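Long-range contacts in VP5 (Halorubrum pleomorphic virus 6, PDB 6QGL), which probably drives fusion of the viral envelope with the membrane of its haloarchaeal host cell: residues 75-80 / 242-246; 47-51 / 146-150; 57-61 / 125-129; 388-394 / 413-419; 300-304 / 494-498. All blocks are in the same frame, centred on the assembly; numbering follows the deposited sequence.

From the N terminus, helix 43-66 opens contact 2 at residues 47-51 and contact 3 at 57-61, and helix 73-92 opens contact 1 at 75-80. Helix 97-140 then runs back and closes contact 3 at 125-129; the short helix after it closes contact 2 at 146-150, so contact 3 nests inside contact 2. Contact 1 closes only at 242-246, on helix 229-257, and crosses both; together the three tie the N-terminal helices to one another. Contact 5 opens afterwards, at 300-304, and closes at the last modelled residues, 494-498, bringing the C-terminal helix back to the loop that leads into a six-stranded sheet. Contact 4 (388-394 with 413-419) nests within it, in a separate strand-rich region.

Contact 1: 75-80 / 242-246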
# COMPACT_ATOMS: atom_id res chain seq x y z
N VAL A 75 -7.63 10.02 8.65
CA VAL A 75 -8.48 9.12 9.44
C VAL A 75 -9.10 9.97 10.56
O VAL A 75 -10.29 9.82 10.85
CB VAL A 75 -7.70 7.88 9.97
CG1 VAL A 75 -8.53 7.06 10.95
CG2 VAL A 75 -7.21 7.01 8.83
N GLU A 76 -8.29 10.88 11.14
CA GLU A 76 -8.67 11.84 12.18
C GLU A 76 -9.74 12.79 11.61
O GLU A 76 -10.73 13.05 12.30
CB GLU A 76 -7.42 12.63 12.63
CG GLU A 76 -7.59 13.45 13.90
CD GLU A 76 -6.32 14.17 14.33
OE1 GLU A 76 -6.24 15.40 14.12
OE2 GLU A 76 -5.41 13.50 14.87
N HIS A 77 -9.56 13.25 10.35
CA HIS A 77 -10.48 14.12 9.62
C HIS A 77 -11.82 13.41 9.40
O HIS A 77 -12.87 13.98 9.69
CB HIS A 77 -9.86 14.56 8.28
CG HIS A 77 -10.66 15.57 7.52
ND1 HIS A 77 -10.75 16.89 7.94
CD2 HIS A 77 -11.34 15.44 6.36
CE1 HIS A 77 -11.50 17.50 7.04
NE2 HIS A 77 -11.88 16.67 6.07
N THR A 78 -11.78 12.14 8.92
CA THR A 78 -12.93 11.28 8.66
C THR A 78 -13.71 11.03 9.96
O THR A 78 -14.94 11.11 9.96
CB THR A 78 -12.48 9.94 8.02
OG1 THR A 78 -11.65 10.21 6.89
CG2 THR A 78 -13.65 9.06 7.58
N ALA A 79 -12.98 10.74 11.06
CA ALA A 79 -13.57 10.48 12.37
C ALA A 79 -14.23 11.73 12.96
O ALA A 79 -15.27 11.60 13.60
CB ALA A 79 -12.51 9.95 13.32
N TYR A 80 -13.65 12.93 12.71
CA TYR A 80 -14.20 14.21 13.17
C TYR A 80 -15.48 14.52 12.40
O TYR A 80 -16.46 14.92 13.03
CB TYR A 80 -13.21 15.36 12.96
CG TYR A 80 -12.36 15.76 14.15
CD1 TYR A 80 -12.94 16.22 15.33
CD2 TYR A 80 -10.97 15.79 14.05
CE1 TYR A 80 -12.16 16.62 16.41
CE2 TYR A 80 -10.18 16.20 15.12
CZ TYR A 80 -10.77 16.61 16.30
OH TYR A 80 -9.98 17.01 17.35
N VAL A 242 -4.24 9.10 16.73
CA VAL A 242 -5.33 9.61 15.90
C VAL A 242 -6.69 9.48 16.61
O VAL A 242 -7.37 10.49 16.74
CB VAL A 242 -5.29 8.95 14.49
CG1 VAL A 242 -6.63 9.05 13.77
CG2 VAL A 242 -4.18 9.56 13.65
N PHE A 243 -7.04 8.29 17.12
CA PHE A 243 -8.33 8.11 17.79
C PHE A 243 -8.40 8.73 19.19
O PHE A 243 -9.50 9.07 19.65
CB PHE A 243 -8.76 6.65 17.79
CG PHE A 243 -9.08 6.13 16.40
CD1 PHE A 243 -10.20 6.59 15.71
CD2 PHE A 243 -8.27 5.19 15.79
CE1 PHE A 243 -10.50 6.11 14.43
CE2 PHE A 243 -8.57 4.70 14.51
CZ PHE A 243 -9.68 5.16 13.84
N GLN A 244 -7.24 8.96 19.84
CA GLN A 244 -7.20 9.64 21.14
C GLN A 244 -7.50 11.12 20.89
O GLN A 244 -8.33 11.70 21.60
CB GLN A 244 -5.83 9.46 21.83
CG GLN A 244 -5.77 10.12 23.22
CD GLN A 244 -4.68 9.61 24.13
OE1 GLN A 244 -3.83 8.78 23.75
NE2 GLN A 244 -4.67 10.10 25.36
N ASN A 245 -6.85 11.71 19.85
CA ASN A 245 -7.02 13.10 19.44
C ASN A 245 -8.46 13.41 19.04
O ASN A 245 -8.94 14.50 19.35
CB ASN A 245 -6.06 13.46 18.30
CG ASN A 245 -4.59 13.50 18.67
OD1 ASN A 245 -4.19 13.58 19.84
ND2 ASN A 245 -3.74 13.45 17.66
N VAL A 246 -9.15 12.47 18.35
CA VAL A 246 -10.55 12.62 17.91
C VAL A 246 -11.48 12.68 19.12
O VAL A 246 -12.29 13.60 19.21
CB VAL A 246 -10.99 11.55 16.88
CG1 VAL A 246 -12.47 11.68 16.53
CG2 VAL A 246 -10.16 11.62 15.61
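Val242 packs beside Glu76, its CG1 3.6 Å from the backbone N of Glu76 and 3.9 Å from CG1 of Val75. It is the CG1 branch, anti to the backbone N (chi1 160°), that does this. The CB of Phe243 starts out facing away from helix 73-92, yet its ring swings back, and CZ comes within 3.6 Å of Val75 CG1. Asn245 stands at the partly exposed border: its ND2 donates to Glu76 OE2 over 3.3 Å, a fairly straight bond of 163°. The carboxylate oxygen lies in the amide plane of Asn245, whereas the donor approaches on the syn side but well out of the carboxylate plane, the two flat groups being nearly perpendicular. Val246 uses both branches: CG1 rests on Ala79 CB at 3.6 Å, and CG2 lies against the CG of Glu76, also at 3.6 Å. Tyr111 of helix 97-140 touches Val75 and Ala79. The axes of 75-80 and 242-246 run at 34° and approach to 9.3 Å; the pair is thus held chiefly by apolar packing, with one amide-carboxylate hydrogen bond at its partly exposed border.

Contact 2: 47-51 / 146-150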
# COMPACT_ATOMS: atom_id res chain seq x y z
N ARG A 47 11.16 -23.72 -2.52
CA ARG A 47 11.89 -22.55 -2.03
C ARG A 47 11.55 -21.29 -2.83
O ARG A 47 11.37 -20.23 -2.22
CB ARG A 47 13.41 -22.80 -2.02
CG ARG A 47 13.87 -23.65 -0.84
CD ARG A 47 15.38 -23.63 -0.68
NE ARG A 47 16.06 -24.40 -1.71
CZ ARG A 47 16.37 -25.68 -1.61
NH1 ARG A 47 16.06 -26.36 -0.51
NH2 ARG A 47 17.00 -26.30 -2.60
N ASN A 48 11.42 -21.41 -4.17
CA ASN A 48 11.06 -20.28 -5.03
C ASN A 48 9.63 -19.83 -4.78
O ASN A 48 9.39 -18.63 -4.68
CB ASN A 48 11.28 -20.61 -6.51
CG ASN A 48 12.73 -20.67 -6.93
OD1 ASN A 48 13.58 -19.92 -6.44
ND2 ASN A 48 13.04 -21.57 -7.86
N GLN A 49 8.69 -20.79 -4.64
CA GLN A 49 7.28 -20.52 -4.36
C GLN A 49 7.07 -19.89 -2.99
O GLN A 49 6.23 -19.00 -2.87
CB GLN A 49 6.41 -21.77 -4.55
CG GLN A 49 6.26 -22.17 -6.02
CD GLN A 49 5.32 -23.32 -6.30
OE1 GLN A 49 4.66 -23.87 -5.42
NE2 GLN A 49 5.23 -23.70 -7.57
N LEU A 50 7.85 -20.32 -1.97
CA LEU A 50 7.76 -19.74 -0.62
C LEU A 50 8.30 -18.32 -0.60
O LEU A 50 7.69 -17.45 0.02
CB LEU A 50 8.50 -20.59 0.43
CG LEU A 50 7.98 -21.99 0.71
CD1 LEU A 50 8.99 -22.77 1.49
CD2 LEU A 50 6.64 -21.97 1.43
N SER A 51 9.44 -18.08 -1.30
CA SER A 51 10.07 -16.76 -1.42
C SER A 51 9.11 -15.78 -2.11
O SER A 51 8.96 -14.66 -1.63
CB SER A 51 11.38 -16.86 -2.19
OG SER A 51 11.97 -15.58 -2.38
N SER A 146 14.86 -23.51 8.70
CA SER A 146 15.75 -22.35 8.65
C SER A 146 15.49 -21.49 7.41
O SER A 146 15.86 -20.32 7.40
CB SER A 146 17.21 -22.80 8.69
OG SER A 146 17.54 -23.58 7.55
N TYR A 147 14.85 -22.07 6.38
CA TYR A 147 14.52 -21.34 5.16
C TYR A 147 13.31 -20.42 5.34
O TYR A 147 13.33 -19.28 4.85
CB TYR A 147 14.32 -22.29 3.96
CG TYR A 147 14.09 -21.53 2.67
CD1 TYR A 147 15.16 -21.03 1.93
CD2 TYR A 147 12.80 -21.22 2.24
CE1 TYR A 147 14.95 -20.27 0.78
CE2 TYR A 147 12.58 -20.45 1.10
CZ TYR A 147 13.66 -19.99 0.36
OH TYR A 147 13.46 -19.25 -0.78
N ILE A 148 12.24 -20.92 5.99
CA ILE A 148 10.96 -20.22 6.16
C ILE A 148 10.81 -19.50 7.52
O ILE A 148 10.09 -18.50 7.59
CB ILE A 148 9.79 -21.22 5.86
CG1 ILE A 148 8.45 -20.49 5.59
CG2 ILE A 148 9.64 -22.31 6.93
CD1 ILE A 148 8.41 -19.61 4.33
N THR A 149 11.44 -20.00 8.59
CA THR A 149 11.37 -19.35 9.90
C THR A 149 12.78 -19.05 10.39
O THR A 149 13.42 -19.89 11.02
CB THR A 149 10.54 -20.16 10.92
OG1 THR A 149 11.11 -21.46 11.09
CG2 THR A 149 9.06 -20.27 10.55
N ASP A 150 13.28 -17.85 10.06
CA ASP A 150 14.60 -17.39 10.49
C ASP A 150 14.44 -16.10 11.29
O ASP A 150 14.11 -15.05 10.74
CB ASP A 150 15.57 -17.20 9.30
CG ASP A 150 16.99 -16.76 9.68
OD1 ASP A 150 17.28 -16.63 10.89
OD2 ASP A 150 17.80 -16.55 8.76
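Arg47 lays its aliphatic chain over one face of the Tyr147 ring, with CG 3.7 Å from the ring centroid and only 5° off the normal, a CH-pi contact. At the ring edge, near its plane, sits Leu50, whose CB is 4.1 Å from CE2 of Tyr147. The guanidinium does not stack: a bend at chi3 turns its plane 64° from the ring, and its NH2 goes to a salt bridge with Asp44. With CG anti to the backbone N (chi1 -175°), Tyr147 reaches straight to helix 43-66, where its OH gives a weak hydrogen bond of 2.7 Å to Arg47 O. That carbonyl also takes the helical bond from Ser51 N, at 3.0 Å, so two donors share it. Ser51 CB borders the same hydroxyl at 3.5 Å, while its own OG bonds Asp222. Ile148 brings CD1 to 4.0 Å from Leu50 CB, the two side chains crossing at about a right angle. Met133 and Val137 of helix 97-140 touch Leu50, and Val137 also meets Ile148. Just beyond, Asn219 bonds Ile148 O and Asp150 N, and Asp150 pairs with the backbone of Thr220, leaving the turn after helix 145-148 between helix 43-66 and strand 219-221.

Contact 3: 57-61 / 125-129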
# COMPACT_ATOMS: atom_id res chain seq x y z
N ARG A 57 3.28 -11.05 -0.02
CA ARG A 57 2.68 -10.66 1.26
C ARG A 57 3.26 -9.34 1.77
O ARG A 57 2.49 -8.48 2.17
CB ARG A 57 2.84 -11.76 2.33
CG ARG A 57 2.20 -11.45 3.70
CD ARG A 57 0.67 -11.37 3.68
NE ARG A 57 0.07 -12.63 3.24
CZ ARG A 57 -1.22 -12.80 2.98
NH1 ARG A 57 -2.07 -11.79 3.12
NH2 ARG A 57 -1.67 -13.98 2.58
N LYS A 58 4.60 -9.19 1.74
CA LYS A 58 5.26 -7.97 2.18
C LYS A 58 4.82 -6.78 1.32
O LYS A 58 4.44 -5.76 1.88
CB LYS A 58 6.79 -8.12 2.18
CG LYS A 58 7.47 -7.02 2.98
CD LYS A 58 8.95 -6.89 2.69
CE LYS A 58 9.48 -5.63 3.31
NZ LYS A 58 10.97 -5.60 3.31
N SER A 59 4.82 -6.96 -0.02
CA SER A 59 4.41 -5.95 -1.00
C SER A 59 2.97 -5.50 -0.78
O SER A 59 2.69 -4.30 -0.85
CB SER A 59 4.59 -6.48 -2.42
OG SER A 59 4.33 -5.47 -3.39
N ASN A 60 2.06 -6.46 -0.49
CA ASN A 60 0.65 -6.20 -0.21
C ASN A 60 0.51 -5.42 1.09
O ASN A 60 -0.22 -4.43 1.13
CB ASN A 60 -0.14 -7.52 -0.14
CG ASN A 60 -1.53 -7.40 0.42
OD1 ASN A 60 -2.43 -6.82 -0.20
ND2 ASN A 60 -1.74 -7.93 1.62
N ASN A 61 1.23 -5.85 2.15
CA ASN A 61 1.20 -5.21 3.46
C ASN A 61 1.79 -3.79 3.42
O ASN A 61 1.26 -2.91 4.08
CB ASN A 61 1.89 -6.07 4.52
CG ASN A 61 1.16 -7.36 4.87
OD1 ASN A 61 0.00 -7.58 4.51
ND2 ASN A 61 1.85 -8.24 5.58
N GLU A 125 -3.66 -12.71 8.97
CA GLU A 125 -3.46 -13.45 7.72
C GLU A 125 -1.98 -13.68 7.42
O GLU A 125 -1.62 -14.78 7.00
CB GLU A 125 -4.18 -12.75 6.55
CG GLU A 125 -4.32 -13.61 5.30
CD GLU A 125 -4.91 -15.00 5.49
OE1 GLU A 125 -5.99 -15.11 6.11
OE2 GLU A 125 -4.29 -15.98 5.01
N THR A 126 -1.12 -12.66 7.66
CA THR A 126 0.33 -12.74 7.44
C THR A 126 0.91 -13.88 8.29
O THR A 126 1.65 -14.74 7.79
CB THR A 126 1.00 -11.39 7.79
OG1 THR A 126 0.37 -10.33 7.08
CG2 THR A 126 2.50 -11.38 7.53
N VAL A 127 0.53 -13.88 9.56
CA VAL A 127 0.94 -14.80 10.61
C VAL A 127 0.35 -16.21 10.40
O VAL A 127 1.06 -17.19 10.64
CB VAL A 127 0.58 -14.12 11.96
CG1 VAL A 127 0.88 -15.00 13.16
CG2 VAL A 127 1.34 -12.81 12.09
N ARG A 128 -0.90 -16.32 9.88
CA ARG A 128 -1.53 -17.61 9.55
C ARG A 128 -0.85 -18.24 8.34
O ARG A 128 -0.72 -19.46 8.29
CB ARG A 128 -3.02 -17.46 9.23
CG ARG A 128 -3.91 -17.52 10.45
CD ARG A 128 -5.36 -17.89 10.13
NE ARG A 128 -6.12 -16.88 9.36
CZ ARG A 128 -6.72 -15.82 9.89
NH1 ARG A 128 -7.35 -14.95 9.12
NH2 ARG A 128 -6.65 -15.60 11.20
N GLU A 129 -0.46 -17.39 7.36
CA GLU A 129 0.22 -17.81 6.13
C GLU A 129 1.58 -18.40 6.48
O GLU A 129 1.89 -19.48 5.99
CB GLU A 129 0.37 -16.63 5.16
CG GLU A 129 1.00 -16.98 3.82
CD GLU A 129 1.18 -15.79 2.91
OE1 GLU A 129 1.91 -14.85 3.30
OE2 GLU A 129 0.60 -15.79 1.80
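Arg57 and Glu129 form the salt bridge that joins the two helices. The arginine grips side-on, NE to OE1 of Glu129 at 2.9 Å and NH2 to OE2 of Glu129 at 3.0 Å, both oxygens lying close to the guanidinium plane. The carboxylate, though, is turned 66° to that plane, so both donors come from above it and not along its edge. Bends at chi2 and chi3 curl the arginine into this position. Glu125 contributes charge at longer range, its OE2 4.1 Å from Arg57 NH2 and well off the guanidinium plane, with its backbone O over one face. Arg57 NH1 turns instead to Val32 O, which fixes the rotation of the group further.

A second polar link is the hydrogen bond from Asn61 ND2 to Thr126 OG1, 3.0 Å; the same hydroxyl is also bonded to Ser122 O. Aliphatic contact is slight: Arg57 CG lies 3.8 Å from Thr126 CG2, while Trp232 of helix 229-257 flanks both Asn61 and Thr126. With segment axes 11.6 Å apart and at 176°, this is an antiparallel helix pair of a helical bundle, spanned here by long polar side chains where the backbones stand well apart.

Contact 4: 388-394 / 413-419; sequences TVESETV and ASGDLET
Glu392 faces Leu417 with their CA atoms 6.8 Å apart, where a hairpin built on a type I turn from Thr388 to Ser391, whose last residue has left-handed helical backbone angles, meets a loop that winds through a helical bend at 414-416. The carboxylate of Glu392 does most of the gripping: OE1 accepts from Glu418 N at 2.8 Å and OE2 from Thr419 N at 3.2 Å, each through its syn lone pair. Its chain is extended beyond CG, which carries the group across to these two successive amides. Water 1 joins in, taking bonds from Thr388 OG1 and Thr419 OG1 and giving one back to OE2 of Glu392 at 2.8 Å, so the hydroxyls of both segments are tied to the carboxylate through it.

Next to these polar bonds, Leu417 and Thr388 meet tip to tip, CD2 to CG2 at 3.9 Å, and Leu417 CD2 also lies 3.8 Å from Glu392 CB. Further along, Val394 CG2 rests on Asp416 CB at 3.6 Å, and Ile372 touches both Val394 and Ala413. The OD2 of Asp416 turns elsewhere, to Tyr411 OH. One acidic side chain thus satisfies two backbone amides of a loop without regular structure and shares a water with two threonines; the multiple donors would probably favour its charged form, and the bonds tie the loop to the hairpin.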
# COMPACT_ATOMS: atom_id res chain seq x y z
N THR A 388 15.67 -5.58 -34.58
CA THR A 388 16.94 -5.99 -35.17
C THR A 388 17.38 -5.01 -36.26
O THR A 388 16.61 -4.14 -36.67
CB THR A 388 16.89 -7.45 -35.67
OG1 THR A 388 16.12 -7.55 -36.86
CG2 THR A 388 16.39 -8.43 -34.61
N VAL A 389 18.63 -5.17 -36.74
CA VAL A 389 19.27 -4.36 -37.78
C VAL A 389 18.56 -4.58 -39.15
O VAL A 389 18.60 -3.70 -40.01
CB VAL A 389 20.82 -4.61 -37.78
CG1 VAL A 389 21.50 -4.09 -39.04
CG2 VAL A 389 21.47 -3.98 -36.55
N GLU A 390 17.83 -5.71 -39.29
CA GLU A 390 17.06 -6.07 -40.49
C GLU A 390 15.62 -5.52 -40.45
O GLU A 390 14.78 -5.92 -41.26
CB GLU A 390 17.05 -7.60 -40.68
CG GLU A 390 18.39 -8.19 -41.08
CD GLU A 390 18.97 -7.70 -42.39
OE1 GLU A 390 18.23 -7.61 -43.39
OE2 GLU A 390 20.19 -7.39 -42.41
N SER A 391 15.35 -4.58 -39.52
CA SER A 391 14.07 -3.89 -39.28
C SER A 391 12.93 -4.86 -38.94
O SER A 391 11.79 -4.65 -39.37
CB SER A 391 13.71 -2.96 -40.44
OG SER A 391 14.48 -1.77 -40.38
N GLU A 392 13.23 -5.88 -38.12
CA GLU A 392 12.27 -6.85 -37.62
C GLU A 392 12.13 -6.63 -36.13
O GLU A 392 13.12 -6.31 -35.48
CB GLU A 392 12.74 -8.29 -37.88
CG GLU A 392 12.49 -8.78 -39.28
CD GLU A 392 12.72 -10.28 -39.39
OE1 GLU A 392 11.76 -11.04 -39.12
OE2 GLU A 392 13.85 -10.69 -39.72
N THR A 393 10.92 -6.80 -35.60
CA THR A 393 10.67 -6.60 -34.17
C THR A 393 10.05 -7.85 -33.55
O THR A 393 9.27 -8.55 -34.20
CB THR A 393 9.85 -5.31 -33.95
OG1 THR A 393 10.48 -4.23 -34.65
CG2 THR A 393 9.74 -4.92 -32.47
N VAL A 394 10.43 -8.13 -32.30
CA VAL A 394 9.92 -9.25 -31.51
C VAL A 394 9.57 -8.72 -30.12
O VAL A 394 10.37 -8.01 -29.51
CB VAL A 394 10.87 -10.48 -31.49
CG1 VAL A 394 12.28 -10.14 -30.99
CG2 VAL A 394 10.28 -11.64 -30.69
N ALA A 413 14.40 -16.44 -30.31
CA ALA A 413 13.47 -15.84 -31.26
C ALA A 413 13.57 -16.44 -32.67
O ALA A 413 13.23 -15.76 -33.64
CB ALA A 413 13.67 -14.33 -31.29
N SER A 414 13.99 -17.71 -32.78
CA SER A 414 14.13 -18.42 -34.06
C SER A 414 12.80 -18.62 -34.80
O SER A 414 12.80 -18.74 -36.03
CB SER A 414 14.83 -19.76 -33.86
OG SER A 414 16.16 -19.57 -33.42
N GLY A 415 11.70 -18.66 -34.05
CA GLY A 415 10.35 -18.82 -34.59
C GLY A 415 9.66 -17.51 -34.88
O GLY A 415 8.68 -17.47 -35.63
N ASP A 416 10.19 -16.41 -34.30
CA ASP A 416 9.66 -15.06 -34.43
C ASP A 416 10.34 -14.22 -35.53
O ASP A 416 9.67 -13.41 -36.17
CB ASP A 416 9.75 -14.33 -33.08
CG ASP A 416 9.20 -15.12 -31.91
OD1 ASP A 416 7.97 -15.34 -31.86
OD2 ASP A 416 10.00 -15.50 -31.02
N LEU A 417 11.67 -14.39 -35.72
CA LEU A 417 12.45 -13.62 -36.70
C LEU A 417 12.67 -14.38 -38.00
O LEU A 417 12.79 -15.60 -37.99
CB LEU A 417 13.83 -13.22 -36.12
CG LEU A 417 13.86 -12.34 -34.87
CD1 LEU A 417 15.23 -12.37 -34.23
CD2 LEU A 417 13.45 -10.90 -35.18
N GLU A 418 12.75 -13.64 -39.13
CA GLU A 418 13.02 -14.19 -40.46
C GLU A 418 14.53 -14.41 -40.59
O GLU A 418 14.95 -15.42 -41.17
CB GLU A 418 12.52 -13.26 -41.57
CG GLU A 418 11.03 -13.37 -41.85
CD GLU A 418 10.52 -12.70 -43.11
OE1 GLU A 418 11.34 -12.29 -43.96
OE2 GLU A 418 9.28 -12.59 -43.25
N THR A 419 15.34 -13.47 -40.06
CA THR A 419 16.79 -13.58 -40.04
C THR A 419 17.19 -13.76 -38.58
O THR A 419 17.00 -12.85 -37.77
CB THR A 419 17.50 -12.41 -40.77
OG1 THR A 419 17.50 -11.25 -39.95
CG2 THR A 419 16.88 -12.10 -42.12
O HOH W 1 15.91 -10.06 -37.91

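Contact 5: 300-304 / 494-498; sequences PVDAE and IEKYE
Ala303 fits its methyl between two side chains of the C-terminal segment, CB lying 3.6 Å from Tyr497 CE2 and 3.7 Å from Lys496 CD. Val301 meets the far end of the tyrosine, its CB 3.8 Å from OH, and its CG2 stands at the ring edge near the plane. The hydroxyl also comes within 3.5 Å of the carbonyl O of Asp302. Chi1 of -76° places the CG of Tyr497 anti to its carbonyl carbon, and from there the ring extends back toward 300-304. Lys496, extended beyond CG, runs past Ala303, ending with NZ 4.5 Å from OE1 of Glu304: close enough for the charges to attract, too far for a salt bridge.

Next comes water 2, which gives hydrogen bonds to Ala303 O at 3.1 Å and Lys496 O at 3.2 Å and so joins the two backbones, while lying over one face of the Tyr497 ring. Farther out, Ile291 and Ile295 of helix 289-296 pack on Tyr497, and Asp302 is held by Arg305 and by Ser465 N. Here the last turn of helix 480-496 and the residue after it rest on the link between helix 289-296 and strand 305-311, an inner strand of the six-stranded antiparallel sheet.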
# COMPACT_ATOMS: atom_id res chain seq x y z
N PRO A 300 -4.05 16.50 -0.14
CA PRO A 300 -3.93 17.45 -1.26
C PRO A 300 -3.63 16.75 -2.59
O PRO A 300 -2.69 15.97 -2.68
CB PRO A 300 -2.76 18.36 -0.84
CG PRO A 300 -2.71 18.25 0.63
CD PRO A 300 -3.16 16.87 0.98
N VAL A 301 -4.50 16.97 -3.60
CA VAL A 301 -4.40 16.38 -4.94
C VAL A 301 -4.40 17.46 -6.03
O VAL A 301 -4.90 18.56 -5.80
CB VAL A 301 -5.50 15.29 -5.23
CG1 VAL A 301 -5.41 14.11 -4.27
CG2 VAL A 301 -6.91 15.89 -5.23
N ASP A 302 -3.84 17.14 -7.22
CA ASP A 302 -3.83 18.03 -8.37
C ASP A 302 -4.71 17.40 -9.46
O ASP A 302 -4.25 16.53 -10.21
CB ASP A 302 -2.40 18.32 -8.88
CG ASP A 302 -2.30 19.53 -9.79
OD1 ASP A 302 -3.08 19.61 -10.77
OD2 ASP A 302 -1.44 20.39 -9.54
N ALA A 303 -5.98 17.83 -9.53
CA ALA A 303 -6.98 17.33 -10.47
C ALA A 303 -6.94 18.02 -11.84
O ALA A 303 -7.24 17.39 -12.85
CB ALA A 303 -8.36 17.46 -9.87
N GLU A 304 -6.59 19.32 -11.85
CA GLU A 304 -6.54 20.17 -13.04
C GLU A 304 -5.42 19.82 -14.03
O GLU A 304 -5.62 20.03 -15.22
CB GLU A 304 -6.45 21.65 -12.64
CG GLU A 304 -7.75 22.22 -12.09
CD GLU A 304 -7.64 23.60 -11.48
OE1 GLU A 304 -7.17 23.71 -10.32
OE2 GLU A 304 -8.03 24.58 -12.15
N ILE A 494 -14.32 14.89 -7.30
CA ILE A 494 -14.74 13.58 -7.83
C ILE A 494 -15.12 13.72 -9.31
O ILE A 494 -14.74 12.88 -10.13
CB ILE A 494 -15.88 12.96 -6.94
CG1 ILE A 494 -15.41 12.67 -5.48
CG2 ILE A 494 -16.54 11.73 -7.58
CD1 ILE A 494 -14.24 11.61 -5.24
N GLU A 495 -15.84 14.81 -9.66
CA GLU A 495 -16.28 15.16 -11.02
C GLU A 495 -15.08 15.37 -11.96
O GLU A 495 -15.16 14.98 -13.13
CB GLU A 495 -17.16 16.41 -11.00
CG GLU A 495 -18.62 16.15 -10.67
CD GLU A 495 -19.47 17.38 -10.41
OE1 GLU A 495 -19.44 18.32 -11.25
OE2 GLU A 495 -20.18 17.40 -9.39
N LYS A 496 -13.99 15.97 -11.44
CA LYS A 496 -12.75 16.26 -12.17
C LYS A 496 -12.00 15.00 -12.61
O LYS A 496 -11.26 15.05 -13.60
CB LYS A 496 -11.83 17.18 -11.36
CG LYS A 496 -12.33 18.62 -11.26
CD LYS A 496 -11.46 19.45 -10.33
CE LYS A 496 -11.98 20.85 -10.15
NZ LYS A 496 -11.08 21.65 -9.29
N TYR A 497 -12.19 13.88 -11.89
CA TYR A 497 -11.57 12.60 -12.23
C TYR A 497 -12.52 11.71 -13.03
O TYR A 497 -12.19 10.56 -13.33
CB TYR A 497 -11.09 11.89 -10.96
CG TYR A 497 -9.82 12.47 -10.37
CD1 TYR A 497 -8.57 12.03 -10.80
CD2 TYR A 497 -9.87 13.44 -9.38
CE1 TYR A 497 -7.40 12.57 -10.28
CE2 TYR A 497 -8.71 13.98 -8.84
CZ TYR A 497 -7.47 13.54 -9.28
OH TYR A 497 -6.32 14.06 -8.74
N GLU A 498 -13.70 12.26 -13.39
CA GLU A 498 -14.73 11.57 -14.17
C GLU A 498 -15.08 12.37 -15.42
O GLU A 498 -14.20 12.67 -16.23
CB GLU A 498 -15.98 11.31 -13.32
CG GLU A 498 -15.77 10.31 -12.20
CD GLU A 498 -17.05 9.72 -11.63
OE1 GLU A 498 -17.72 10.40 -10.83
OE2 GLU A 498 -17.37 8.56 -11.99
O HOH W 2 -8.17 14.48 -13.22